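Local coordinates for DUF4393 domain-containing protein (Alcanivorax borkumensis, PDB 3H35) that is of unknown function but belongs to the abortive-infection alpha (Abi_alpha) family, so a part in defence against phage is possible though unproven, at residues Phe71-Leu76 with Leu88-Asn93; Thr130-Cys135 with Arg159-Ile164. All blocks are in the same frame, centred on the assembly; numbering follows the deposited sequence.

The two contacts share one antiparallel sheet: contact 1 pairs its outermost strand 87-91 with 71-77 in a hairpin, and contact 2 lays helix 129-137 on the next strand, 156-164. Their centres lie about 7 Å apart. The backbone joins them through L73 O and E160 N, 2.8 Å apart, and the side chains through T75 OG1 and E160 OE1, a probable hydrogen bond of 2.5 Å. Elsewhere L74 CD1 packs on C135 CB at 3.6 Å. No active site is known here; the bound 1,2-ethanediol at contact 1 probably comes from the crystallisation liquor.

Contact 1 of 2, residues Phe71-Leu76 with Leu88-Asn93; sequences FALLTL and LYRYSN. With EDO (1,2-ethanediol), chain D.
The R90 side chain lies alongside T75, both pointing the same way, in an antiparallel beta hairpin whose segment axes approach to 4.8 Å. The chain, extended from CG to NE, brings R90 NE to T75 OG1, to which it donates over 2.9 Å. The bond is nearly straight (169° at the hydrogen) and lies in the guanidinium plane. T75 OG1 is also hydrogen-bonded to E160, to which R90 NH2 forms a salt bridge; a second carboxylate, E86 of the third subunit, shares that nitrogen. The remaining arm, R90 NH1, reaches O2 of the 1,2-ethanediol, probably from the crystallisation liquor, at 2.7 Å. T75 and the two acids thus hold the rotation of the group, and the acids probably help to balance its charge.

L74, L76, Y89 and Y91 occupy the other face. With CG anti to the backbone N (chi1 -173°), the Y89 ring leads away from the partner strand, yet L76 CD1 still meets Y89 CD2 at 3.9 Å. The hairpin carries a classic beta bulge here: L88 and Y89 both face L76, whose N donates to Y89 O while its O accepts from L88 N. At the other end, beyond the regular pair L74 and Y91, the hydroxyl of S92 replaces a backbone donor: S92 OG gives its hydrogen to A72 O at 2.6 Å, nearly in line with the C=O bond.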
# COMPACT_ATOMS: atom_id res chain seq x y z
N PHE A 71 15.38 0.27 -14.63
CA PHE A 71 14.98 1.49 -15.35
C PHE A 71 15.08 2.74 -14.50
O PHE A 71 15.11 2.64 -13.27
CB PHE A 71 13.57 1.32 -15.93
CG PHE A 71 13.49 0.24 -16.97
CD1 PHE A 71 13.78 0.52 -18.30
CD2 PHE A 71 13.16 -1.07 -16.62
CE1 PHE A 71 13.72 -0.49 -19.28
CE2 PHE A 71 13.11 -2.10 -17.58
CZ PHE A 71 13.39 -1.80 -18.91
N ALA A 72 15.14 3.89 -15.15
CA ALA A 72 15.15 5.17 -14.45
C ALA A 72 13.81 5.38 -13.75
O ALA A 72 12.73 5.10 -14.31
CB ALA A 72 15.46 6.34 -15.40
N LEU A 73 13.87 5.87 -12.53
CA LEU A 73 12.71 6.16 -11.73
C LEU A 73 12.86 7.53 -11.12
O LEU A 73 13.88 7.84 -10.52
CB LEU A 73 12.61 5.11 -10.60
CG LEU A 73 11.34 5.07 -9.75
CD1 LEU A 73 10.11 4.78 -10.65
CD2 LEU A 73 11.50 4.02 -8.65
N LEU A 74 11.87 8.36 -11.29
CA LEU A 74 11.83 9.63 -10.55
C LEU A 74 10.80 9.47 -9.46
O LEU A 74 9.68 9.03 -9.70
CB LEU A 74 11.42 10.80 -11.45
CG LEU A 74 12.27 11.17 -12.67
CD1 LEU A 74 11.62 12.42 -13.36
CD2 LEU A 74 13.71 11.41 -12.27
N THR A 75 11.19 9.79 -8.24
CA THR A 75 10.30 9.71 -7.12
C THR A 75 10.11 11.10 -6.52
O THR A 75 11.08 11.81 -6.27
CB THR A 75 10.87 8.72 -6.08
OG1 THR A 75 11.07 7.41 -6.68
CG2 THR A 75 9.95 8.63 -4.89
N LEU A 76 8.87 11.50 -6.33
CA LEU A 76 8.53 12.73 -5.66
C LEU A 76 8.25 12.40 -4.22
O LEU A 76 7.35 11.60 -3.89
CB LEU A 76 7.34 13.41 -6.31
CG LEU A 76 7.56 13.91 -7.74
CD1 LEU A 76 6.25 14.51 -8.32
CD2 LEU A 76 8.72 14.91 -7.82
N LEU A 88 5.32 10.27 -2.81
CA LEU A 88 4.02 10.74 -3.28
C LEU A 88 3.65 10.29 -4.67
O LEU A 88 2.50 10.20 -4.97
CB LEU A 88 3.95 12.26 -3.24
CG LEU A 88 3.97 12.86 -1.84
CD1 LEU A 88 3.79 14.36 -1.90
CD2 LEU A 88 2.90 12.21 -0.97
N TYR A 89 4.63 10.07 -5.55
CA TYR A 89 4.38 9.95 -6.96
C TYR A 89 5.62 9.37 -7.57
O TYR A 89 6.72 9.68 -7.14
CB TYR A 89 4.13 11.34 -7.58
CG TYR A 89 3.67 11.35 -9.04
CD1 TYR A 89 2.33 11.29 -9.35
CD2 TYR A 89 4.59 11.51 -10.11
CE1 TYR A 89 1.90 11.34 -10.64
CE2 TYR A 89 4.13 11.54 -11.44
CZ TYR A 89 2.79 11.47 -11.66
OH TYR A 89 2.26 11.51 -12.93
N ARG A 90 5.45 8.51 -8.56
CA ARG A 90 6.57 7.90 -9.22
C ARG A 90 6.36 7.91 -10.72
O ARG A 90 5.24 7.77 -11.17
CB ARG A 90 6.84 6.51 -8.70
CG ARG A 90 7.56 6.56 -7.39
CD ARG A 90 7.94 5.19 -6.83
NE ARG A 90 9.13 5.32 -5.99
CZ ARG A 90 9.34 4.68 -4.85
NH1 ARG A 90 8.42 3.87 -4.34
NH2 ARG A 90 10.48 4.89 -4.19
N TYR A 91 7.46 8.11 -11.45
CA TYR A 91 7.43 8.24 -12.89
C TYR A 91 8.61 7.51 -13.50
O TYR A 91 9.67 7.43 -12.91
CB TYR A 91 7.44 9.74 -13.30
CG TYR A 91 7.21 9.96 -14.78
CD1 TYR A 91 5.92 10.09 -15.30
CD2 TYR A 91 8.29 9.99 -15.66
CE1 TYR A 91 5.72 10.26 -16.67
CE2 TYR A 91 8.10 10.15 -17.03
CZ TYR A 91 6.81 10.29 -17.53
OH TYR A 91 6.63 10.45 -18.90
N SER A 92 8.43 6.96 -14.68
CA SER A 92 9.52 6.28 -15.35
C SER A 92 9.25 6.32 -16.81
O SER A 92 8.10 6.53 -17.20
CB SER A 92 9.63 4.82 -14.88
OG SER A 92 10.66 4.13 -15.57
N ASN A 93 10.29 6.13 -17.62
CA ASN A 93 10.13 5.92 -19.06
C ASN A 93 10.22 4.45 -19.46
O ASN A 93 10.24 4.14 -20.64
CB ASN A 93 11.11 6.80 -19.89
CG ASN A 93 12.56 6.49 -19.61
OD1 ASN A 93 12.90 5.92 -18.57
ND2 ASN A 93 13.44 6.88 -20.54
C1 EDO D . 4.22 5.31 -6.22
O1 EDO D . 3.12 6.22 -6.03
C2 EDO D . 4.44 4.40 -5.04
O2 EDO D . 5.83 4.14 -4.93
O HOH W 1 14.73 4.00 -18.01

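Contact 2 of 2, residues Thr130-Cys135 with Arg159-Ile164; sequences TDYELC and RETLRI
Y132 and R159 lie one over the other in crossing directions, the phenol ring and the guanidinium nearly parallel, with 13° between their planes. The overlap is staggered. R159 CB sits over one face of the ring, 3.9 Å from its centroid, in a CH-pi contact; further along, R159 CG and CD pass over the side of the ring nearer the helix backbone. The guanidinium has by then moved past the ring, and its own face rests on the aliphatic carbon, with R159 NE 3.5 Å from Y132 CB. The charged group therefore covers the root of the tyrosine while the methylenes cover its aromatic part. CG of R159 stands anti to its carbonyl carbon (chi1 -67°), and the chain beyond it is extended, which carries the group back toward the helix.

At the far tip of the ring, Y132 OH donates to E160 O at 2.7 Å. The hydroxyl approaches from well above the carbonyl plane, whereas the oxygen itself lies at the ring edge, near the ring plane. The same hydroxyl is hydrogen-bonded to T125 N, and so has two backbone partners.

Near the solvent, a water joins the charged ends of E133 and R159, although E133 CG lies 3.9 Å from R159 NH2: it gives a hydrogen to E133 OE2 at 2.6 Å and accepts from R159 NH1 at 3.1 Å. R159 NH2 instead forms its salt bridge with E136, one turn of helix further on. With segment axes 9.9 Å apart and crossing at 109°, helix 129-137 lies across strands 71-77 and 156-164, tied to the latter by the Y132 hydroxyl at one end of the pair and by R159 at the other: an alpha+beta arrangement, a helix laid on an antiparallel sheet.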
# COMPACT_ATOMS: atom_id res chain seq x y z
N THR A 130 20.86 9.86 -18.91
CA THR A 130 20.09 10.35 -20.04
C THR A 130 18.60 10.11 -19.83
O THR A 130 17.79 11.03 -20.02
CB THR A 130 20.57 9.69 -21.31
OG1 THR A 130 21.89 10.16 -21.57
CG2 THR A 130 19.69 10.03 -22.48
N ASP A 131 18.25 8.89 -19.37
CA ASP A 131 16.85 8.57 -19.09
C ASP A 131 16.19 9.45 -18.01
O ASP A 131 15.05 9.87 -18.16
CB ASP A 131 16.71 7.10 -18.71
CG ASP A 131 16.92 6.19 -19.91
OD1 ASP A 131 16.12 6.29 -20.86
OD2 ASP A 131 17.90 5.42 -19.92
N TYR A 132 16.91 9.73 -16.94
CA TYR A 132 16.38 10.65 -15.94
C TYR A 132 16.05 12.00 -16.58
O TYR A 132 14.99 12.58 -16.29
CB TYR A 132 17.39 10.87 -14.83
CG TYR A 132 17.68 9.64 -13.99
CD1 TYR A 132 16.68 9.04 -13.23
CD2 TYR A 132 18.96 9.10 -13.93
CE1 TYR A 132 16.95 7.90 -12.47
CE2 TYR A 132 19.24 7.98 -13.18
CZ TYR A 132 18.23 7.38 -12.43
OH TYR A 132 18.53 6.26 -11.67
N GLU A 133 16.97 12.49 -17.44
CA GLU A 133 16.81 13.75 -18.12
C GLU A 133 15.60 13.75 -19.02
O GLU A 133 14.78 14.66 -18.96
CB GLU A 133 18.09 14.12 -18.90
CG GLU A 133 19.26 14.43 -17.98
CD GLU A 133 20.62 14.54 -18.70
OE1 GLU A 133 20.70 14.42 -19.96
OE2 GLU A 133 21.63 14.75 -17.98
N LEU A 134 15.44 12.70 -19.82
CA LEU A 134 14.21 12.52 -20.59
C LEU A 134 12.98 12.52 -19.69
O LEU A 134 11.98 13.14 -20.03
CB LEU A 134 14.22 11.21 -21.38
CG LEU A 134 15.22 11.08 -22.51
CD1 LEU A 134 15.09 9.66 -23.05
CD2 LEU A 134 15.04 12.19 -23.65
N CYS A 135 13.02 11.79 -18.57
CA CYS A 135 11.87 11.77 -17.68
C CYS A 135 11.58 13.14 -17.07
O CYS A 135 10.42 13.55 -16.96
CB CYS A 135 12.08 10.79 -16.54
SG CYS A 135 12.00 9.08 -17.06
N ARG A 159 16.15 10.87 -7.96
CA ARG A 159 16.47 9.93 -8.99
C ARG A 159 16.78 8.57 -8.37
O ARG A 159 17.66 8.42 -7.55
CB ARG A 159 17.63 10.39 -9.84
CG ARG A 159 17.33 11.63 -10.69
CD ARG A 159 18.62 12.16 -11.28
NE ARG A 159 18.39 13.13 -12.34
CZ ARG A 159 19.34 13.61 -13.11
NH1 ARG A 159 20.61 13.21 -12.96
NH2 ARG A 159 19.03 14.46 -14.07
N GLU A 160 16.01 7.57 -8.80
CA GLU A 160 16.13 6.23 -8.28
C GLU A 160 16.13 5.22 -9.45
O GLU A 160 16.09 5.59 -10.63
CB GLU A 160 14.99 5.99 -7.28
CG GLU A 160 15.04 6.95 -6.07
CD GLU A 160 13.95 6.70 -5.04
OE1 GLU A 160 12.85 6.22 -5.40
OE2 GLU A 160 14.19 7.00 -3.86
N THR A 161 16.20 3.94 -9.10
CA THR A 161 16.23 2.88 -10.07
C THR A 161 15.12 1.85 -9.79
O THR A 161 14.97 1.38 -8.67
CB THR A 161 17.60 2.20 -10.02
OG1 THR A 161 18.62 3.21 -10.19
CG2 THR A 161 17.69 1.14 -11.12
N LEU A 162 14.34 1.54 -10.82
CA LEU A 162 13.21 0.62 -10.69
C LEU A 162 13.70 -0.76 -10.99
O LEU A 162 14.34 -0.96 -12.01
CB LEU A 162 12.11 0.98 -11.69
CG LEU A 162 10.85 0.13 -11.78
CD1 LEU A 162 10.04 0.26 -10.46
CD2 LEU A 162 10.03 0.57 -13.03
N ARG A 163 13.36 -1.72 -10.13
CA ARG A 163 13.65 -3.14 -10.36
C ARG A 163 12.53 -4.02 -9.86
O ARG A 163 11.78 -3.60 -9.01
CB ARG A 163 14.86 -3.59 -9.57
CG ARG A 163 16.07 -2.80 -9.80
CD ARG A 163 17.06 -3.16 -8.71
NE ARG A 163 18.09 -2.16 -8.79
CZ ARG A 163 19.07 -2.17 -9.67
NH1 ARG A 163 19.19 -3.16 -10.53
NH2 ARG A 163 19.92 -1.18 -9.67
N ILE A 164 12.50 -5.27 -10.32
CA ILE A 164 11.62 -6.29 -9.78
C ILE A 164 12.02 -6.60 -8.33
O ILE A 164 13.19 -6.59 -8.00
CB ILE A 164 11.63 -7.59 -10.65
CG1 ILE A 164 10.40 -8.45 -10.34
CG2 ILE A 164 12.92 -8.44 -10.42
CD1 ILE A 164 10.09 -9.42 -11.45
O HOH W 2 21.88 14.68 -15.43